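Side-chain contacts in 3-oxoadipate enol-lactonase (Burkholderia xenovorans, PDB 2XUA), which probably hydrolyses 3-oxoadipate enol-lactone as part of catechol metabolism, and here holds laevulinic acid in its ligand pocket: residues Val136-Lys141 and Asp152-Arg157; Leu35-Ser40 and Pro156-Ala161; Tyr58-His63 and Ala187-Ala192. One frame throughout, in Å; residues are numbered along the deposited sequence.

Contact 1 (Val136-Lys141 and Asp152-Arg157); sequences VPRAVK and DAVLPR. With SHF (laevulinic acid), chain C.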
loop_
_atom_site.group_PDB
_atom_site.type_symbol
_atom_site.label_atom_id
_atom_site.label_comp_id
_atom_site.label_asym_id
_atom_site.label_seq_id
_atom_site.Cartn_x
_atom_site.Cartn_y
_atom_site.Cartn_z
ATOM N N VAL B 136 11.468 -24.621 5.912
ATOM C CA VAL B 136 12.668 -24.926 5.118
ATOM C C VAL B 136 12.336 -24.941 3.605
ATOM O O VAL B 136 12.989 -24.230 2.817
ATOM C CB VAL B 136 13.391 -26.202 5.659
ATOM C CG1 VAL B 136 14.494 -26.675 4.707
ATOM C CG2 VAL B 136 13.979 -25.918 7.004
ATOM N N PRO B 137 11.281 -25.688 3.188
ATOM C CA PRO B 137 10.816 -25.669 1.789
ATOM C C PRO B 137 10.297 -24.302 1.357
ATOM O O PRO B 137 10.412 -23.914 0.206
ATOM C CB PRO B 137 9.609 -26.638 1.781
ATOM C CG PRO B 137 9.746 -27.453 3.006
ATOM C CD PRO B 137 10.530 -26.667 4.021
ATOM N N ARG B 138 9.712 -23.570 2.278
ATOM C CA ARG B 138 9.226 -22.241 1.968
ATOM C C ARG B 138 10.329 -21.322 1.483
ATOM O O ARG B 138 10.168 -20.627 0.458
ATOM C CB ARG B 138 8.546 -21.650 3.195
ATOM C CG ARG B 138 7.746 -20.388 2.839
ATOM C CD ARG B 138 7.223 -19.773 4.095
ATOM N NE ARG B 138 5.981 -20.284 4.695
ATOM C CZ ARG B 138 5.033 -21.005 4.104
ATOM N NH1 ARG B 138 5.164 -21.382 2.839
ATOM N NH2 ARG B 138 3.940 -21.356 4.807
ATOM N N ALA B 139 11.444 -21.330 2.220
ATOM C CA ALA B 139 12.629 -20.548 1.939
ATOM C C ALA B 139 13.236 -20.972 0.644
ATOM O O ALA B 139 13.638 -20.136 -0.141
ATOM C CB ALA B 139 13.669 -20.701 3.087
ATOM N N VAL B 140 13.268 -22.274 0.396
ATOM C CA VAL B 140 13.797 -22.791 -0.886
ATOM C C VAL B 140 12.956 -22.276 -2.049
ATOM O O VAL B 140 13.462 -21.764 -3.062
ATOM C CB VAL B 140 13.834 -24.386 -0.925
ATOM C CG1 VAL B 140 14.047 -24.857 -2.383
ATOM C CG2 VAL B 140 14.898 -24.937 -0.004
ATOM N N LYS B 141 11.648 -22.396 -1.897
ATOM C CA LYS B 141 10.735 -21.981 -2.935
ATOM C C LYS B 141 10.875 -20.474 -3.198
ATOM O O LYS B 141 10.930 -20.048 -4.351
ATOM C CB LYS B 141 9.306 -22.343 -2.572
ATOM C CG LYS B 141 8.364 -22.319 -3.778
ATOM C CD LYS B 141 6.912 -22.655 -3.420
ATOM C CE LYS B 141 6.157 -23.093 -4.702
ATOM N NZ LYS B 141 6.109 -24.591 -4.822
ATOM N N ASP B 152 0.363 -18.143 -4.275
ATOM C CA ASP B 152 -0.848 -18.969 -4.504
ATOM C C ASP B 152 -1.033 -19.968 -3.361
ATOM O O ASP B 152 -2.159 -20.376 -3.050
ATOM C CB ASP B 152 -0.832 -19.726 -5.834
ATOM C CG ASP B 152 -0.805 -18.801 -7.062
ATOM O OD1 ASP B 152 -1.596 -17.800 -7.151
ATOM O OD2 ASP B 152 0.029 -19.120 -7.959
ATOM N N ALA B 153 0.067 -20.353 -2.731
ATOM C CA ALA B 153 0.025 -21.277 -1.619
ATOM C C ALA B 153 -0.229 -20.552 -0.320
ATOM O O ALA B 153 -0.940 -21.061 0.537
ATOM C CB ALA B 153 1.337 -22.059 -1.512
ATOM N N VAL B 154 0.368 -19.369 -0.167
ATOM C CA VAL B 154 0.339 -18.657 1.139
ATOM C C VAL B 154 -0.929 -17.880 1.386
ATOM O O VAL B 154 -1.514 -17.980 2.467
ATOM C CB VAL B 154 1.597 -17.763 1.384
ATOM C CG1 VAL B 154 1.429 -16.903 2.666
ATOM C CG2 VAL B 154 2.823 -18.647 1.441
ATOM N N LEU B 155 -1.374 -17.127 0.392
ATOM C CA LEU B 155 -2.559 -16.237 0.565
ATOM C C LEU B 155 -3.837 -16.884 1.034
ATOM O O LEU B 155 -4.565 -16.317 1.833
ATOM C CB LEU B 155 -2.824 -15.414 -0.706
ATOM C CG LEU B 155 -2.015 -14.111 -0.807
ATOM C CD1 LEU B 155 -0.668 -14.146 -0.113
ATOM C CD2 LEU B 155 -1.838 -13.677 -2.280
ATOM N N PRO B 156 -4.139 -18.082 0.530
ATOM C CA PRO B 156 -5.326 -18.732 1.025
ATOM C C PRO B 156 -5.211 -19.089 2.482
ATOM O O PRO B 156 -6.238 -19.355 3.115
ATOM C CB PRO B 156 -5.426 -20.011 0.159
ATOM C CG PRO B 156 -4.740 -19.580 -1.127
ATOM C CD PRO B 156 -3.539 -18.837 -0.577
ATOM N N ARG B 157 -4.000 -19.106 3.035
ATOM C CA ARG B 157 -3.890 -19.374 4.479
ATOM C C ARG B 157 -4.206 -18.137 5.328
ATOM O O ARG B 157 -4.257 -18.226 6.561
ATOM C CB ARG B 157 -2.490 -19.908 4.808
ATOM C CG ARG B 157 -2.303 -21.359 4.270
ATOM C CD ARG B 157 -0.806 -21.695 4.109
ATOM N NE ARG B 157 -0.081 -21.751 5.388
ATOM C CZ ARG B 157 -0.263 -22.674 6.353
ATOM N NH1 ARG B 157 -1.189 -23.645 6.225
ATOM N NH2 ARG B 157 0.486 -22.618 7.460
HETATM C C4 SHF C . 3.666 -15.764 5.552
HETATM C C5 SHF C . 3.102 -14.635 6.425
HETATM C C3 SHF C . 3.586 -17.222 6.035
HETATM C C2 SHF C . 2.503 -17.609 7.075
HETATM C C1 SHF C . 2.141 -19.153 7.016
HETATM O O4 SHF C . 4.146 -15.501 4.434
HETATM O O1 SHF C . 1.124 -19.406 6.345
HETATM O OH1 SHF C . 2.786 -20.031 7.684
#

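Contact 2 (Leu35-Ser40 and Pro156-Ala161); sequences LGTDLS and PRWFTA. With SHF (laevulinic acid), chain C.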
loop_
_atom_site.group_PDB
_atom_site.type_symbol
_atom_site.label_atom_id
_atom_site.label_comp_id
_atom_site.label_asym_id
_atom_site.label_seq_id
_atom_site.Cartn_x
_atom_site.Cartn_y
_atom_site.Cartn_z
ATOM N N LEU B 35 5.014 -11.762 8.225
ATOM C CA LEU B 35 5.798 -12.127 7.044
ATOM C C LEU B 35 5.064 -11.896 5.711
ATOM O O LEU B 35 3.947 -12.343 5.541
ATOM C CB LEU B 35 6.247 -13.604 7.160
ATOM C CG LEU B 35 7.116 -14.175 6.078
ATOM C CD1 LEU B 35 8.473 -13.494 6.104
ATOM C CD2 LEU B 35 7.209 -15.671 6.344
ATOM N N GLY B 36 5.739 -11.266 4.728
ATOM C CA GLY B 36 5.174 -11.020 3.398
ATOM C C GLY B 36 4.171 -9.863 3.377
ATOM O O GLY B 36 3.427 -9.732 2.416
ATOM N N THR B 37 4.154 -9.010 4.424
ATOM C CA THR B 37 3.283 -7.811 4.391
ATOM C C THR B 37 4.158 -6.578 4.560
ATOM O O THR B 37 5.332 -6.684 4.872
ATOM C CB THR B 37 2.208 -7.817 5.503
ATOM O OG1 THR B 37 2.861 -7.731 6.766
ATOM C CG2 THR B 37 1.398 -9.123 5.466
ATOM N N ASP B 38 3.575 -5.410 4.386
ATOM C CA ASP B 38 4.267 -4.199 4.760
ATOM C C ASP B 38 3.354 -3.406 5.671
ATOM O O ASP B 38 2.296 -3.889 6.056
ATOM C CB ASP B 38 4.717 -3.403 3.538
ATOM C CG ASP B 38 3.595 -2.710 2.796
ATOM O OD1 ASP B 38 2.438 -2.852 3.172
ATOM O OD2 ASP B 38 3.885 -1.981 1.813
ATOM N N LEU B 39 3.748 -2.170 6.012
ATOM C CA LEU B 39 3.014 -1.468 7.038
ATOM C C LEU B 39 1.596 -1.037 6.679
ATOM O O LEU B 39 0.865 -0.591 7.575
ATOM C CB LEU B 39 3.871 -0.352 7.625
ATOM C CG LEU B 39 4.141 1.077 7.107
ATOM C CD1 LEU B 39 5.538 1.412 6.864
ATOM C CD2 LEU B 39 3.163 1.788 6.151
ATOM N N SER B 40 1.211 -1.163 5.394
ATOM C CA SER B 40 -0.172 -0.911 4.963
ATOM C C SER B 40 -1.149 -1.898 5.559
ATOM O O SER B 40 -2.382 -1.642 5.619
ATOM C CB SER B 40 -0.290 -0.908 3.410
ATOM O OG SER B 40 -0.098 -2.229 2.830
ATOM N N PRO B 156 -4.139 -18.082 0.530
ATOM C CA PRO B 156 -5.326 -18.732 1.025
ATOM C C PRO B 156 -5.211 -19.089 2.482
ATOM O O PRO B 156 -6.238 -19.355 3.115
ATOM C CB PRO B 156 -5.426 -20.011 0.159
ATOM C CG PRO B 156 -4.740 -19.580 -1.127
ATOM C CD PRO B 156 -3.539 -18.837 -0.577
ATOM N N ARG B 157 -4.000 -19.106 3.035
ATOM C CA ARG B 157 -3.890 -19.374 4.479
ATOM C C ARG B 157 -4.206 -18.137 5.328
ATOM O O ARG B 157 -4.257 -18.226 6.561
ATOM C CB ARG B 157 -2.490 -19.908 4.808
ATOM C CG ARG B 157 -2.303 -21.359 4.270
ATOM C CD ARG B 157 -0.806 -21.695 4.109
ATOM N NE ARG B 157 -0.081 -21.751 5.388
ATOM C CZ ARG B 157 -0.263 -22.674 6.353
ATOM N NH1 ARG B 157 -1.189 -23.645 6.225
ATOM N NH2 ARG B 157 0.486 -22.618 7.460
ATOM N N TRP B 158 -4.385 -16.989 4.680
ATOM C CA TRP B 158 -4.505 -15.715 5.410
ATOM C C TRP B 158 -5.942 -15.283 5.563
ATOM O O TRP B 158 -6.262 -14.554 6.488
ATOM C CB TRP B 158 -3.767 -14.623 4.628
ATOM C CG TRP B 158 -2.272 -14.698 4.763
ATOM C CD1 TRP B 158 -1.502 -15.703 5.326
ATOM C CD2 TRP B 158 -1.358 -13.692 4.308
ATOM N NE1 TRP B 158 -0.150 -15.378 5.205
ATOM C CE2 TRP B 158 -0.054 -14.140 4.595
ATOM C CE3 TRP B 158 -1.535 -12.461 3.657
ATOM C CZ2 TRP B 158 1.064 -13.401 4.259
ATOM C CZ3 TRP B 158 -0.430 -11.710 3.349
ATOM C CH2 TRP B 158 0.869 -12.194 3.634
ATOM N N PHE B 159 -6.823 -15.707 4.651
ATOM C CA PHE B 159 -8.235 -15.302 4.745
ATOM C C PHE B 159 -9.104 -16.492 4.524
ATOM O O PHE B 159 -8.660 -17.404 3.810
ATOM C CB PHE B 159 -8.536 -14.265 3.636
ATOM C CG PHE B 159 -7.704 -13.011 3.757
ATOM C CD1 PHE B 159 -7.960 -12.085 4.746
ATOM C CD2 PHE B 159 -6.635 -12.797 2.911
ATOM C CE1 PHE B 159 -7.193 -10.903 4.882
ATOM C CE2 PHE B 159 -5.864 -11.629 3.035
ATOM C CZ PHE B 159 -6.181 -10.654 4.035
ATOM N N THR B 160 -10.322 -16.506 5.084
ATOM C CA THR B 160 -11.267 -17.588 4.726
ATOM C C THR B 160 -11.618 -17.433 3.242
ATOM O O THR B 160 -11.429 -16.337 2.659
ATOM C CB THR B 160 -12.541 -17.549 5.594
ATOM O OG1 THR B 160 -13.209 -16.289 5.382
ATOM C CG2 THR B 160 -12.147 -17.690 7.079
ATOM N N ALA B 161 -11.994 -18.541 2.608
ATOM C CA ALA B 161 -12.464 -18.548 1.211
ATOM C C ALA B 161 -13.535 -17.489 0.980
ATOM O O ALA B 161 -13.564 -16.814 -0.067
ATOM C CB ALA B 161 -13.036 -19.949 0.820
HETATM C C4 SHF C . 3.666 -15.764 5.552
HETATM C C5 SHF C . 3.102 -14.635 6.425
HETATM C C3 SHF C . 3.586 -17.222 6.035
HETATM C C2 SHF C . 2.503 -17.609 7.075
HETATM C C1 SHF C . 2.141 -19.153 7.016
HETATM O O4 SHF C . 4.146 -15.501 4.434
HETATM O O1 SHF C . 1.124 -19.406 6.345
HETATM O OH1 SHF C . 2.786 -20.031 7.684
#

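Contact 3 (Tyr58-His63 and Ala187-Ala192); sequences YDTRGH and ASNCEA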
loop_
_atom_site.group_PDB
_atom_site.type_symbol
_atom_site.label_atom_id
_atom_site.label_comp_id
_atom_site.label_asym_id
_atom_site.label_seq_id
_atom_site.Cartn_x
_atom_site.Cartn_y
_atom_site.Cartn_z
ATOM N N TYR B 58 6.276 0.139 10.874
ATOM C CA TYR B 58 7.520 0.061 10.161
ATOM C C TYR B 58 7.486 -1.167 9.255
ATOM O O TYR B 58 6.675 -2.072 9.448
ATOM C CB TYR B 58 8.714 0.026 11.172
ATOM C CG TYR B 58 8.829 -1.272 11.918
ATOM C CD1 TYR B 58 9.788 -2.238 11.553
ATOM C CD2 TYR B 58 8.024 -1.537 13.013
ATOM C CE1 TYR B 58 9.867 -3.485 12.240
ATOM C CE2 TYR B 58 8.098 -2.758 13.703
ATOM C CZ TYR B 58 9.005 -3.722 13.286
ATOM O OH TYR B 58 9.081 -4.898 13.971
ATOM N N ASP B 59 8.334 -1.154 8.243
ATOM C CA ASP B 59 8.546 -2.328 7.404
ATOM C C ASP B 59 9.663 -3.146 8.031
ATOM O O ASP B 59 10.820 -2.696 8.144
ATOM C CB ASP B 59 8.867 -1.920 5.971
ATOM C CG ASP B 59 7.616 -1.436 5.214
ATOM O OD1 ASP B 59 6.525 -1.631 5.723
ATOM O OD2 ASP B 59 7.691 -0.872 4.109
ATOM N N THR B 60 9.312 -4.362 8.420
ATOM C CA THR B 60 10.320 -5.287 8.984
ATOM C C THR B 60 11.475 -5.442 7.989
ATOM O O THR B 60 11.288 -5.356 6.785
ATOM C CB THR B 60 9.625 -6.648 9.229
ATOM O OG1 THR B 60 8.527 -6.472 10.140
ATOM C CG2 THR B 60 10.629 -7.707 9.845
ATOM N N ARG B 61 12.694 -5.681 8.457
ATOM C CA ARG B 61 13.791 -5.902 7.505
ATOM C C ARG B 61 13.390 -6.983 6.480
ATOM O O ARG B 61 12.658 -7.918 6.784
ATOM C CB ARG B 61 15.085 -6.350 8.238
ATOM C CG ARG B 61 14.897 -7.539 9.126
ATOM C CD ARG B 61 16.356 -8.102 9.461
ATOM N NE ARG B 61 17.079 -7.140 10.313
ATOM C CZ ARG B 61 18.406 -7.058 10.444
ATOM N NH1 ARG B 61 19.209 -7.889 9.778
ATOM N NH2 ARG B 61 18.929 -6.162 11.279
ATOM N N GLY B 62 13.865 -6.819 5.272
ATOM C CA GLY B 62 13.545 -7.707 4.163
ATOM C C GLY B 62 12.205 -7.430 3.510
ATOM O O GLY B 62 11.852 -8.158 2.594
ATOM N N HIS B 63 11.450 -6.429 4.013
ATOM C CA HIS B 63 10.059 -6.162 3.545
ATOM C C HIS B 63 9.854 -4.730 3.082
ATOM O O HIS B 63 10.585 -3.801 3.465
ATOM C CB HIS B 63 9.024 -6.420 4.657
ATOM C CG HIS B 63 8.887 -7.870 5.054
ATOM N ND1 HIS B 63 9.809 -8.518 5.853
ATOM C CD2 HIS B 63 7.931 -8.791 4.757
ATOM C CE1 HIS B 63 9.429 -9.777 6.022
ATOM N NE2 HIS B 63 8.285 -9.961 5.379
ATOM N N ALA B 187 12.721 -15.153 2.519
ATOM C CA ALA B 187 13.385 -16.384 2.979
ATOM C C ALA B 187 14.218 -16.166 4.279
ATOM O O ALA B 187 14.200 -17.001 5.188
ATOM C CB ALA B 187 14.266 -16.926 1.851
ATOM N N SER B 188 14.936 -15.057 4.407
ATOM C CA SER B 188 15.729 -14.897 5.635
ATOM C C SER B 188 14.870 -14.793 6.884
ATOM O O SER B 188 15.298 -15.166 7.966
ATOM C CB SER B 188 16.672 -13.702 5.557
ATOM O OG SER B 188 17.577 -13.897 4.493
ATOM N N ASN B 189 13.667 -14.237 6.725
ATOM C CA ASN B 189 12.696 -14.138 7.823
ATOM C C ASN B 189 12.103 -15.501 8.072
ATOM O O ASN B 189 11.862 -15.878 9.228
ATOM C CB ASN B 189 11.625 -13.079 7.493
ATOM C CG ASN B 189 12.134 -11.659 7.762
ATOM O OD1 ASN B 189 12.382 -11.327 8.896
ATOM N ND2 ASN B 189 12.341 -10.862 6.738
ATOM N N CYS B 190 11.911 -16.292 7.024
ATOM C CA CYS B 190 11.505 -17.682 7.267
ATOM C C CYS B 190 12.454 -18.368 8.243
ATOM O O CYS B 190 12.026 -19.000 9.209
ATOM C CB CYS B 190 11.498 -18.466 5.954
ATOM S SG CYS B 190 10.174 -17.997 4.808
ATOM N N GLU B 191 13.748 -18.196 7.962
ATOM C CA GLU B 191 14.821 -18.725 8.790
ATOM C C GLU B 191 14.737 -18.198 10.209
ATOM O O GLU B 191 14.708 -18.992 11.178
ATOM C CB GLU B 191 16.175 -18.467 8.112
ATOM C CG GLU B 191 16.332 -19.403 6.924
ATOM C CD GLU B 191 17.410 -19.005 5.881
ATOM O OE1 GLU B 191 17.766 -17.817 5.723
ATOM O OE2 GLU B 191 17.825 -19.917 5.138
ATOM N N ALA B 192 14.579 -16.869 10.349
ATOM C CA ALA B 192 14.390 -16.329 11.693
ATOM C C ALA B 192 13.273 -16.931 12.515
ATOM O O ALA B 192 13.445 -17.162 13.732
ATOM C CB ALA B 192 14.277 -14.764 11.687
#

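Contact 1 (Val136-Lys141 and Asp152-Arg157)
Arg138 reaches out from helix 132-145 and sets one face of its guanidinium over a methyl of Val154, with NH1 3.9 Å from Val154 CG2; the two side chains cross at about a right angle. Arg138 leaves its helix extended, CG lying opposite the backbone N (chi1 -167°), and bends only at chi3 (-83°), a turn that brings its edge to the carboxylate of laevulinic acid. The bond from Arg138 NH2 to OH1 of the ligand is weak, at 3.4 Å. From residues 152-157, Arg157 grips more firmly: NE donates to O1 at 2.8 Å, while NH2 makes a long, weak but nearly straight bond to OH1. Helices 132-145 and 147-154, with the 3-10 turn that carries Arg157, belong to the cap that this alpha/beta hydrolase inserts between strands 117-123 and 209-214, and the segments meet around the bound acid with no hydrogen bond of their own. The two arginines come close, Arg138 NH2 lying 4.1 Å from Arg157 NE, as expected of a pocket made for an anion. Val154 is buried between Arg138 and the ligand, CG2 turned to the former and CG1 to the keto oxygen O4 at 3.5 Å, with Phe178 of helix 168-179 against it as well. Away from the acid the segments part: Lys141 CD stays 5.9 Å from Ala153 CB, and Ala153 lies on the solvent side.

Contact 2 (Leu35-Ser40 and Pro156-Ala161)
This is a buried van der Waals contact of cap against core, in which the benzo end of the Trp158 indole abuts the backbone of Leu35 and Gly36 and the methyl of Thr37. Trp158 CZ2 lies 3.3 Å from Leu35 O, which approaches obliquely, whereas Gly36 O stands at the ring edge, in its plane, 3.8 Å from Trp158 CH2. Thr37 adds its methyl, CG2 reaching Trp158 CH2 at 3.6 Å; its hydroxyl is bonded instead to Ser34 O. The loop carrying these residues follows strand 28-32, the place where alpha/beta hydrolases commonly form part of the oxyanion hole, and the tryptophan ring also meets His244, a member of a probable Ser-His-Asp triad. With CG opposite its carbonyl carbon (chi1 -76°), Trp158 projects from the cap loop toward the core, and its backbone is tied to Ile245. Leu35 packs on the ligand, CD2 lying 3.6 Å from O4 of laevulinic acid. Trp158 turns its ring edge to the same molecule, the keto carbon C4 lying in the indole plane 3.9 Å from Trp158 NE1.

Contact 3 (Tyr58-His63 and Ala187-Ala192)
Thr60 begins the contact with Asn189, turning its methyl to the amide and putting Thr60 CG2 4.1 Å from Asn189 OD1. A type II beta turn follows from Thr60 to His63, closed by His63 N donating to Thr60 O. At Arg61 the backbone oxygen is the hub: Asn189 ND2 donates to Arg61 O at 3.0 Å (N-H...O 153°), the acceptor near the amide plane, while His63 ND1 reaches the same oxygen from the opposite face of the carbonyl at 3.1 Å. Asn189 leans out from its helix, CG opposite its carbonyl carbon (chi1 -80°), and ND2 also bonds weakly to Gly185 O. The Arg61 side chain leads to a salt bridge with Asp81 and a cation-pi contact with Tyr73. Gly62 passes close, its CA 4.2 Å from Asn189 ND2. His63 then brings its ring edge to the amide, CE1 3.2 Å from Asn189 ND2, the two planes 50° apart; its ND1 bond to Arg61 O and the bond from Gly36 N to NE2 fix the ring's rotation. The contact thus pins cap helix 183-195 to the loop after strand 54-58, with helix 75-88 touching Arg61 and Asn189, and strand 12-19 packed against Asp59 and Arg61.

Overall arrangement
Contacts 1 and 2 lie on two sides of one ligand, their centres about 12 Å apart, and share Pro156 and Arg157: the former supplies the carboxylate grip, the latter the packing near the methyl ketone end. Contact 3 does not touch the acid, the nearest atom of the His63 side chain being about 7 Å from the ligand, yet it backs both others. Besides the histidine's bond to Gly36, a probable hydrogen bond from Leu39 N to Asp59 OD1, 2.8 Å, ties it to contact 2. Toward contact 1, centred about 14 Å away, Cys190 SG packs on Arg138 CD at 3.5 Å. Contacts 2 and 3 therefore join cap to core, whereas contact 1 stays within the cap.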